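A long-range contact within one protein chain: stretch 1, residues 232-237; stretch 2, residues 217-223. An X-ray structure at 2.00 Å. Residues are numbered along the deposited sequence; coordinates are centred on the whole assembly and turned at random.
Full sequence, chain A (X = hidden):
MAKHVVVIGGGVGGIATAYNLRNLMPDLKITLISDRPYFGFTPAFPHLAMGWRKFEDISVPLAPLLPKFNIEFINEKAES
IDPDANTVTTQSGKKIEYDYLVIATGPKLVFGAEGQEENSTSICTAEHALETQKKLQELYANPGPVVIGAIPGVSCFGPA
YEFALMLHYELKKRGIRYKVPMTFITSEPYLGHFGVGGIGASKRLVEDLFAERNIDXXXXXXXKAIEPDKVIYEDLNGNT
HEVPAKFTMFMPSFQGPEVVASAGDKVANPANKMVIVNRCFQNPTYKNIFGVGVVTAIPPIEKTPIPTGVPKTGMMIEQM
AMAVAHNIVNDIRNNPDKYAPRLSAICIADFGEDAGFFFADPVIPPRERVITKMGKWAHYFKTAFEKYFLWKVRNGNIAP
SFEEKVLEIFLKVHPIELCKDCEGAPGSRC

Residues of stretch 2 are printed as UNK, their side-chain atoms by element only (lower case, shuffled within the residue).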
# COMPACT_ATOMS: atom_id res chain seq x y z
N ILE A 232 -4.09 -5.51 -27.89
CA ILE A 232 -2.70 -5.94 -27.90
C ILE A 232 -1.82 -4.82 -27.32
O ILE A 232 -1.87 -3.67 -27.77
CB ILE A 232 -2.22 -6.31 -29.33
CG1 ILE A 232 -3.16 -7.37 -29.94
CG2 ILE A 232 -0.77 -6.79 -29.30
CD1 ILE A 232 -2.93 -7.62 -31.42
N TYR A 233 -1.04 -5.17 -26.30
CA TYR A 233 -0.13 -4.23 -25.68
C TYR A 233 1.29 -4.79 -25.62
O TYR A 233 1.49 -6.00 -25.69
CB TYR A 233 -0.62 -3.81 -24.28
CG TYR A 233 -0.66 -4.91 -23.25
CD1 TYR A 233 -1.79 -5.71 -23.10
CD2 TYR A 233 0.43 -5.14 -22.41
CE1 TYR A 233 -1.83 -6.73 -22.14
CE2 TYR A 233 0.40 -6.15 -21.45
CZ TYR A 233 -0.73 -6.94 -21.32
OH TYR A 233 -0.75 -7.95 -20.38
N GLU A 234 2.25 -3.89 -25.50
CA GLU A 234 3.66 -4.25 -25.42
C GLU A 234 4.21 -3.79 -24.07
O GLU A 234 4.01 -2.64 -23.67
CB GLU A 234 4.41 -3.57 -26.56
CG GLU A 234 5.82 -4.03 -26.79
CD GLU A 234 6.47 -3.36 -27.99
OE1 GLU A 234 5.80 -3.22 -29.04
OE2 GLU A 234 7.65 -2.98 -27.89
N ASP A 235 4.89 -4.68 -23.35
CA ASP A 235 5.56 -4.27 -22.12
C ASP A 235 6.91 -3.61 -22.42
O ASP A 235 7.28 -3.45 -23.59
CB ASP A 235 5.66 -5.41 -21.09
CG ASP A 235 6.50 -6.59 -21.57
OD1 ASP A 235 7.37 -6.43 -22.46
OD2 ASP A 235 6.30 -7.69 -21.01
N LEU A 236 7.61 -3.20 -21.37
CA LEU A 236 8.90 -2.50 -21.52
C LEU A 236 10.05 -3.41 -21.95
O LEU A 236 11.11 -2.92 -22.34
CB LEU A 236 9.25 -1.76 -20.23
CG LEU A 236 8.53 -0.43 -20.03
CD1 LEU A 236 8.48 -0.10 -18.57
CD2 LEU A 236 9.21 0.69 -20.81
N ASN A 237 9.84 -4.72 -21.86
CA ASN A 237 10.80 -5.69 -22.40
C ASN A 237 10.61 -5.92 -23.90
O ASN A 237 11.36 -6.67 -24.52
CB ASN A 237 10.69 -7.03 -21.66
CG ASN A 237 11.07 -6.93 -20.18
OD1 ASN A 237 10.61 -7.73 -19.36
ND2 ASN A 237 11.89 -5.95 -19.84
N UNK A 217 -6.14 -4.49 -13.68
CA UNK A 217 -5.37 -3.42 -14.33
C UNK A 217 -3.96 -3.82 -14.71
O UNK A 217 -3.36 -4.70 -14.10
c UNK A 217 -5.61 -2.65 -10.98
c UNK A 217 -3.51 -2.51 -10.25
c UNK A 217 -1.13 -1.95 -11.51
c UNK A 217 -2.29 -1.97 -12.27
c UNK A 217 -1.17 -2.21 -10.13
c UNK A 217 -2.34 -2.49 -9.48
n UNK A 217 -4.81 -2.75 -9.88
c UNK A 217 -4.86 -2.35 -12.09
c UNK A 217 -3.51 -2.25 -11.64
c UNK A 217 -5.36 -2.16 -13.47
N UNK A 218 -3.47 -3.14 -15.74
CA UNK A 218 -2.12 -3.30 -16.25
C UNK A 218 -1.61 -1.89 -16.51
O UNK A 218 -2.20 -1.14 -17.29
c UNK A 218 -3.32 -6.09 -18.72
c UNK A 218 -0.67 -4.39 -18.01
c UNK A 218 -2.91 -5.43 -17.41
c UNK A 218 -2.11 -4.12 -17.56
N UNK A 219 -0.53 -1.52 -15.84
CA UNK A 219 0.06 -0.20 -16.00
C UNK A 219 1.43 -0.33 -16.64
O UNK A 219 1.98 -1.43 -16.73
c UNK A 219 0.16 0.52 -14.65
N UNK A 220 1.97 0.79 -17.10
CA UNK A 220 3.33 0.86 -17.63
C UNK A 220 3.52 0.03 -18.91
O UNK A 220 4.59 -0.55 -19.13
n UNK A 220 6.70 0.64 -16.09
c UNK A 220 4.34 0.45 -16.54
c UNK A 220 5.64 1.21 -16.64
o UNK A 220 5.69 2.32 -17.18
N UNK A 221 2.49 -0.00 -19.75
CA UNK A 221 2.55 -0.74 -21.01
C UNK A 221 2.06 0.15 -22.14
O UNK A 221 1.39 1.16 -21.92
c UNK A 221 1.73 -2.06 -20.97
c UNK A 221 0.26 -1.79 -20.67
c UNK A 221 2.32 -3.06 -19.97
N UNK A 222 2.40 -0.25 -23.37
CA UNK A 222 2.05 0.52 -24.55
C UNK A 222 1.02 -0.26 -25.36
O UNK A 222 1.34 -1.29 -25.96
c UNK A 222 3.31 0.79 -25.40
N UNK A 223 -0.22 0.22 -25.34
CA UNK A 223 -1.28 -0.34 -26.17
C UNK A 223 -0.90 -0.09 -27.63
O UNK A 223 -0.66 1.06 -28.03
c UNK A 223 -2.66 0.28 -25.86
c UNK A 223 -3.04 -0.01 -24.42
c UNK A 223 -3.74 -0.24 -26.81
O HOH W 1 5.86 -2.89 -18.85

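Position 217 carries ten side-chain atoms, nine carbons and one nitrogen. One carbon leads into fused five- and six-membered rings, and the nitrogen lies in the five-membered ring. This indole is out of reach of stretch 1. The residue is Trp217.

Position 218 has four side-chain carbons and no other element. The chain forks at the first carbon, and one arm is two carbons long. It points toward stretch 1, and the end of the long arm meets the Tyr233 ring. A fork at the first carbon with unequal arms identifies Ile218. Its CD1 lies 3.6 Å from OH of Tyr233 and 3.8 Å from CZ of Tyr233.

Position 219 has a single side-chain carbon. It touches nothing on stretch 1. The residue is Ala219.

Position 220 has two carbons, the second carrying one oxygen and one nitrogen. Four atoms ending this way make a short amide, with phi and psi both positive (65°/35°). The first carbon points sideways, but the end comes nearer to Leu236. This is Asn220. Its ND2 is 3.1 Å from CD1 of Leu236, a close approach between a polar and an apolar atom. A water links the backbones here: it donates to O of Asn220 at 2.7 Å and accepts from N of Leu236 at 3.1 Å.

Position 221 has three carbons, one carrying the other two. It is buried and points toward stretch 1. The compact fork is Val221. Its CB is 3.6 Å from CD2 of Tyr233 and also 3.6 Å from O of Glu234. Its CG1 lies 4.1 Å from CA of Asp235.

Position 222 has one side-chain carbon, on the same sheet face as the side chain of Glu234. It is Ala222. Its backbone pairs with Glu234 in both directions: N of Ala222 donates to O of Glu234 at 2.9 Å, and N of Glu234 donates to O of Ala222 at 2.8 Å.

Position 223 has three carbons, again one carrying two. Its CB shares a face with that of Tyr233. This is Val223, with its CA 4.0 Å from CB of Tyr233.

The contact is a short antiparallel pairing extended by side-chain packing. The two hydrogen bonds hold Ala222 against Glu234, while Tyr233 and Val223 form the adjoining non-hydrogen-bonded pair. The Tyr233 ring reaches back along stretch 2 to Val221 and Ile218, meeting both obliquely. Beyond the paired strands, the water joins Asn220 to Leu236. Together the stretches bury 410 Å².

Stretch 2 (217-223) WIANVAV
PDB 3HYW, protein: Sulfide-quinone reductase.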